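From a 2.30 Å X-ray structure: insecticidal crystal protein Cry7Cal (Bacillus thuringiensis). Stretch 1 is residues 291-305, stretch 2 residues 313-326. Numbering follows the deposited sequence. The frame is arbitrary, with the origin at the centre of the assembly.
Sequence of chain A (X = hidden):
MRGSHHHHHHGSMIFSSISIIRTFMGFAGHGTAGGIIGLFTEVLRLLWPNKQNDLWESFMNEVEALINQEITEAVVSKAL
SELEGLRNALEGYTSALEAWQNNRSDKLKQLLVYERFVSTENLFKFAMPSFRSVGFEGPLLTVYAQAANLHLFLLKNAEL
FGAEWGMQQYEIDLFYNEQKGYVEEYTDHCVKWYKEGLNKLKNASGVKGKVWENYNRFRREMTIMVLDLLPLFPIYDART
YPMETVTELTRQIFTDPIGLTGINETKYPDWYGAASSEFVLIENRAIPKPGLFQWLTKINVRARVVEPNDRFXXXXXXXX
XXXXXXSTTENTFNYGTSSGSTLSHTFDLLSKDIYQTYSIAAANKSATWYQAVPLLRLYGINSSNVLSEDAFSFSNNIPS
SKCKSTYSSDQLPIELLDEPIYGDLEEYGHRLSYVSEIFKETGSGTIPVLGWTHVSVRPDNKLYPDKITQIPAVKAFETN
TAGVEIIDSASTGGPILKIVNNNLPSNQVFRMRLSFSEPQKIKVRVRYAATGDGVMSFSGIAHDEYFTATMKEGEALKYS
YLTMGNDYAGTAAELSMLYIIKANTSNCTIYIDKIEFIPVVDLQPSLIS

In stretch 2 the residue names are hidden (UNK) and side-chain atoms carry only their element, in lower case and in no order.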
# COMPACT_ATOMS: atom_id res chain seq x y z
N GLY A 291 1.56 12.26 6.13
CA GLY A 291 0.70 13.42 5.96
C GLY A 291 -0.51 13.08 5.11
O GLY A 291 -0.72 11.94 4.70
N LEU A 292 -1.31 14.11 4.84
CA LEU A 292 -2.31 14.03 3.79
C LEU A 292 -1.67 13.56 2.49
O LEU A 292 -0.48 13.80 2.24
CB LEU A 292 -2.97 15.39 3.61
CG LEU A 292 -3.54 15.90 4.95
CD1 LEU A 292 -4.04 17.32 4.83
CD2 LEU A 292 -4.65 14.96 5.44
N PHE A 293 -2.43 12.87 1.66
CA PHE A 293 -1.82 12.31 0.47
C PHE A 293 -1.36 13.44 -0.46
O PHE A 293 -2.03 14.48 -0.57
CB PHE A 293 -2.81 11.37 -0.22
CG PHE A 293 -2.24 10.66 -1.42
CD1 PHE A 293 -1.64 9.42 -1.28
CD2 PHE A 293 -2.25 11.28 -2.68
CE1 PHE A 293 -1.08 8.76 -2.39
CE2 PHE A 293 -1.68 10.64 -3.80
CZ PHE A 293 -1.11 9.38 -3.66
N GLN A 294 -0.21 13.27 -1.12
CA GLN A 294 0.42 14.36 -1.86
C GLN A 294 0.80 13.94 -3.27
O GLN A 294 1.37 12.87 -3.48
CB GLN A 294 1.69 14.87 -1.16
CG GLN A 294 1.48 15.49 0.20
CD GLN A 294 2.78 15.98 0.82
OE1 GLN A 294 3.17 17.12 0.64
NE2 GLN A 294 3.46 15.11 1.55
N TRP A 295 0.49 14.80 -4.23
CA TRP A 295 0.75 14.55 -5.64
C TRP A 295 1.98 15.35 -6.05
O TRP A 295 2.05 16.56 -5.78
CB TRP A 295 -0.45 14.94 -6.50
CG TRP A 295 -1.69 14.26 -6.04
CD1 TRP A 295 -2.51 14.65 -5.02
CD2 TRP A 295 -2.22 13.03 -6.54
NE1 TRP A 295 -3.53 13.75 -4.87
CE2 TRP A 295 -3.38 12.75 -5.79
CE3 TRP A 295 -1.83 12.15 -7.55
CZ2 TRP A 295 -4.16 11.62 -6.02
CZ3 TRP A 295 -2.60 11.04 -7.79
CH2 TRP A 295 -3.76 10.77 -7.02
N LEU A 296 2.95 14.69 -6.67
CA LEU A 296 4.19 15.36 -7.04
C LEU A 296 3.94 16.24 -8.25
O LEU A 296 3.50 15.75 -9.30
CB LEU A 296 5.28 14.33 -7.33
CG LEU A 296 6.68 14.88 -7.57
CD1 LEU A 296 7.07 15.78 -6.43
CD2 LEU A 296 7.66 13.73 -7.72
N THR A 297 4.19 17.54 -8.13
CA THR A 297 3.99 18.41 -9.27
C THR A 297 5.27 19.00 -9.86
O THR A 297 5.24 19.49 -10.99
CB THR A 297 3.03 19.56 -8.90
OG1 THR A 297 3.66 20.42 -7.95
CG2 THR A 297 1.75 19.00 -8.27
N LYS A 298 6.39 18.96 -9.14
CA LYS A 298 7.63 19.54 -9.66
C LYS A 298 8.83 18.94 -8.95
O LYS A 298 8.74 18.57 -7.78
CB LYS A 298 7.64 21.07 -9.50
CG LYS A 298 7.32 21.86 -10.76
CD LYS A 298 6.75 23.25 -10.44
CE LYS A 298 7.68 24.08 -9.55
NZ LYS A 298 6.92 25.16 -8.83
N ILE A 299 9.96 18.84 -9.66
CA ILE A 299 11.25 18.52 -9.05
C ILE A 299 12.29 19.47 -9.63
O ILE A 299 12.42 19.59 -10.85
CB ILE A 299 11.70 17.08 -9.32
CG1 ILE A 299 10.64 16.06 -8.96
CG2 ILE A 299 12.99 16.80 -8.55
CD1 ILE A 299 10.99 14.68 -9.46
N ASN A 300 13.07 20.10 -8.76
CA ASN A 300 14.21 20.87 -9.21
C ASN A 300 15.50 20.24 -8.70
O ASN A 300 15.57 19.80 -7.55
CB ASN A 300 14.12 22.32 -8.74
CG ASN A 300 15.37 23.13 -9.16
OD1 ASN A 300 16.16 23.59 -8.32
ND2 ASN A 300 15.56 23.27 -10.47
N VAL A 301 16.52 20.19 -9.55
CA VAL A 301 17.84 19.73 -9.16
C VAL A 301 18.84 20.84 -9.42
O VAL A 301 18.79 21.50 -10.47
CB VAL A 301 18.24 18.43 -9.91
CG1 VAL A 301 19.73 18.13 -9.74
CG2 VAL A 301 17.41 17.28 -9.42
N ARG A 302 19.73 21.08 -8.46
CA ARG A 302 20.88 21.95 -8.62
C ARG A 302 22.14 21.12 -8.50
O ARG A 302 22.27 20.30 -7.58
CB ARG A 302 20.92 23.07 -7.58
CG ARG A 302 19.77 24.02 -7.63
CD ARG A 302 19.60 24.63 -8.98
NE ARG A 302 19.25 26.04 -8.84
CZ ARG A 302 18.06 26.55 -9.11
NH1 ARG A 302 17.08 25.77 -9.57
NH2 ARG A 302 17.84 27.85 -8.93
N ALA A 303 23.10 21.36 -9.41
CA ALA A 303 24.29 20.54 -9.46
C ALA A 303 25.48 21.40 -9.85
O ALA A 303 25.34 22.48 -10.42
CB ALA A 303 24.11 19.37 -10.43
N ARG A 304 26.67 20.90 -9.51
CA ARG A 304 27.91 21.57 -9.85
C ARG A 304 28.91 20.52 -10.30
O ARG A 304 28.74 19.33 -10.02
CB ARG A 304 28.48 22.39 -8.68
CG ARG A 304 29.08 21.55 -7.57
CD ARG A 304 29.54 22.43 -6.42
NE ARG A 304 29.86 21.62 -5.25
CZ ARG A 304 31.09 21.31 -4.85
NH1 ARG A 304 31.26 20.56 -3.77
NH2 ARG A 304 32.14 21.76 -5.53
N VAL A 305 29.94 20.98 -11.01
CA VAL A 305 30.97 20.13 -11.61
C VAL A 305 32.19 20.15 -10.71
O VAL A 305 32.62 21.21 -10.24
CB VAL A 305 31.33 20.63 -13.02
CG1 VAL A 305 32.36 19.73 -13.67
CG2 VAL A 305 30.07 20.73 -13.89
N UNK A 313 29.41 16.00 -12.66
CA UNK A 313 28.51 16.80 -11.85
C UNK A 313 28.04 16.00 -10.64
O UNK A 313 28.00 14.77 -10.66
c UNK A 313 27.32 17.28 -12.68
N UNK A 314 27.73 16.73 -9.56
CA UNK A 314 27.12 16.22 -8.34
C UNK A 314 26.02 17.20 -7.95
O UNK A 314 26.15 18.41 -8.17
c UNK A 314 29.52 17.44 -5.51
c UNK A 314 28.12 16.06 -7.17
c UNK A 314 28.66 17.44 -6.76
c UNK A 314 29.25 15.09 -7.50
N UNK A 315 24.95 16.68 -7.35
CA UNK A 315 23.88 17.58 -6.92
C UNK A 315 24.36 18.40 -5.74
O UNK A 315 25.01 17.88 -4.84
c UNK A 315 19.64 15.43 -6.52
c UNK A 315 21.98 15.94 -7.51
c UNK A 315 22.53 15.52 -8.68
c UNK A 315 20.50 14.60 -8.62
c UNK A 315 18.47 14.73 -6.79
c UNK A 315 20.68 15.36 -7.45
c UNK A 315 22.61 16.82 -6.49
c UNK A 315 18.33 13.98 -7.95
c UNK A 315 19.33 13.90 -8.88
n UNK A 315 21.65 14.71 -9.35
N UNK A 316 24.04 19.69 -5.74
CA UNK A 316 24.23 20.51 -4.55
C UNK A 316 22.97 20.56 -3.70
O UNK A 316 23.04 20.78 -2.48
o UNK A 316 23.53 22.54 -5.64
c UNK A 316 24.63 21.92 -4.96
c UNK A 316 25.85 21.90 -5.92
N UNK A 317 21.80 20.39 -4.32
CA UNK A 317 20.54 20.44 -3.60
C UNK A 317 19.43 20.06 -4.55
O UNK A 317 19.64 19.86 -5.75
N UNK A 318 18.23 19.95 -3.99
CA UNK A 318 17.06 19.70 -4.83
C UNK A 318 15.81 20.06 -4.04
O UNK A 318 15.85 20.25 -2.82
n UNK A 318 15.47 15.85 -3.00
c UNK A 318 16.72 15.90 -2.57
c UNK A 318 17.01 18.25 -5.32
c UNK A 318 15.34 16.70 -4.06
n UNK A 318 17.40 16.74 -3.33
c UNK A 318 16.55 17.27 -4.28
N UNK A 319 14.71 20.16 -4.76
CA UNK A 319 13.46 20.66 -4.22
C UNK A 319 12.33 19.81 -4.76
O UNK A 319 12.43 19.23 -5.83
o UNK A 319 13.94 22.96 -3.67
c UNK A 319 13.23 22.13 -4.58
N UNK A 320 11.25 19.76 -4.00
CA UNK A 320 10.11 18.93 -4.35
C UNK A 320 8.85 19.73 -4.06
O UNK A 320 8.73 20.34 -3.00
c UNK A 320 8.76 17.03 -3.45
c UNK A 320 10.14 17.61 -3.57
c UNK A 320 11.07 16.63 -4.26
N UNK A 321 7.93 19.74 -5.02
CA UNK A 321 6.69 20.47 -4.89
C UNK A 321 5.55 19.47 -5.04
O UNK A 321 5.57 18.62 -5.94
c UNK A 321 7.72 22.56 -5.78
c UNK A 321 6.57 21.60 -5.93
c UNK A 321 5.24 22.33 -5.74
N UNK A 322 4.59 19.55 -4.14
CA UNK A 322 3.41 18.69 -4.16
C UNK A 322 2.17 19.54 -3.95
O UNK A 322 2.24 20.67 -3.42
c UNK A 322 4.76 16.79 -3.18
c UNK A 322 3.48 17.60 -3.07
o UNK A 322 3.43 18.22 -1.78
N UNK A 323 1.02 18.98 -4.34
CA UNK A 323 -0.30 19.48 -3.99
C UNK A 323 -1.10 18.38 -3.30
O UNK A 323 -1.00 17.20 -3.67
o UNK A 323 -2.05 20.97 -7.64
c UNK A 323 -0.98 21.46 -7.26
c UNK A 323 -0.42 21.17 -5.89
n UNK A 323 -0.26 22.28 -8.03
c UNK A 323 -1.05 19.95 -5.23
N UNK A 324 -1.93 18.77 -2.32
CA UNK A 324 -2.91 17.86 -1.73
C UNK A 324 -4.01 17.56 -2.75
O UNK A 324 -4.05 18.15 -3.82
c UNK A 324 -0.59 18.95 2.66
c UNK A 324 -1.57 17.61 0.95
c UNK A 324 -2.40 19.81 1.37
c UNK A 324 -2.47 18.62 0.64
c UNK A 324 -3.50 18.45 -0.46
c UNK A 324 -0.64 17.76 1.95
o UNK A 324 0.34 19.11 3.66
c UNK A 324 -1.46 19.97 2.38
N UNK A 325 -4.89 16.63 -2.41
CA UNK A 325 -5.92 16.22 -3.35
C UNK A 325 -6.92 17.34 -3.59
O UNK A 325 -7.42 17.94 -2.63
c UNK A 325 -7.59 14.48 -3.90
o UNK A 325 -5.70 13.95 -2.49
c UNK A 325 -6.65 14.98 -2.84
N UNK A 326 -7.19 17.65 -4.88
CA UNK A 326 -8.15 18.70 -5.27
C UNK A 326 -7.89 20.03 -4.56
O UNK A 326 -8.82 20.78 -4.26
c UNK A 326 -11.60 17.39 -6.32
n UNK A 326 -13.42 18.65 -7.52
c UNK A 326 -10.11 17.26 -6.08
c UNK A 326 -9.60 18.26 -5.05
c UNK A 326 -11.94 18.42 -7.40

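Position 313 has one side-chain carbon, its CB, 4.4 Å from Ala303 CB. It is Ala313.

Position 314 has four carbons, forked at the first, with one arm two carbons long; the end of that arm lies over one face of the Arg304 guanidinium. This is Ile314. Its CD1 is 4.0 Å from Arg304 NH1. Its N donates to Arg304 O at 2.8 Å.

Position 315 has one carbon, then fused five- and six-membered rings holding eight carbons and one nitrogen; Val301 CG1 sits over the five-membered ring in a CH-pi contact. This is Trp315. Its CD2 is 3.7 Å from Val301 CG1.

Position 316 has one carbon carrying an oxygen and a carbon; the outer carbon touches Arg304. This is Thr316. Its CG2 is 3.6 Å from Arg304 CG.

Position 317 has no side-chain atoms; its O accepts from Arg302 N at 3.0 Å. It is Gly317.

Position 318 has one carbon, then a five-membered ring of three carbons and two nitrogens; its CB approaches Asn300 O to 3.1 Å. This is His318.

Position 319 has one carbon, then one oxygen; its CB is 4.3 Å from Asn300 CB. It is Ser319. Its OG bonds elsewhere in the structure.

Position 320 has three carbons, the first carrying the other two; one arm packs on Leu296. It is Val320. Its CG1 is 3.6 Å from Leu296 CD1.

Position 321 has the same three-carbon fork; its CB is 3.8 Å from Lys298 CB. It is Val321. Its O accepts from Thr297 N at 2.8 Å and weakly from Lys298 N at 3.3 Å.

Position 322 has one carbon carrying an oxygen and a carbon; the oxygen donates to Gln294 OE1. It is Thr322. The bond from OG1 to Gln294 OE1 is 2.7 Å.

Position 323 has three carbons, the third carrying an oxygen and a nitrogen; that third carbon touches Thr297. It is Gln323. Its CD is 3.8 Å from Thr297 CG2.

Position 324 has one carbon, then a six-carbon ring bearing an oxygen; Leu292 CD1 covers one ring face. It is Tyr324.

Position 325 has one carbon carrying an oxygen and a carbon; the oxygen accepts from Trp295 NE1. It is Thr325. Its OG1 is 3.2 Å from Trp295 NE1.

Position 326 has four carbons in a row ending in nitrogen; they touch nothing on stretch 1. It is Lys326.

The two strands run antiparallel, joined mainly by backbone hydrogen bonds. Two bulges shift the register, between Leu296 and Lys298 and between Arg302 and Ala303. At each, one carbonyl takes two neighbouring amides: Val321 O and Arg302 O. Leu296, Ile299, Val301, His318 and Val320 share one sheet face; Lys298, Asn300, Ser319 and Val321 share the other. The contact buries 1291 Å² in all.

Stretch 2 (313-326) AIWTGHSVVTQYTK
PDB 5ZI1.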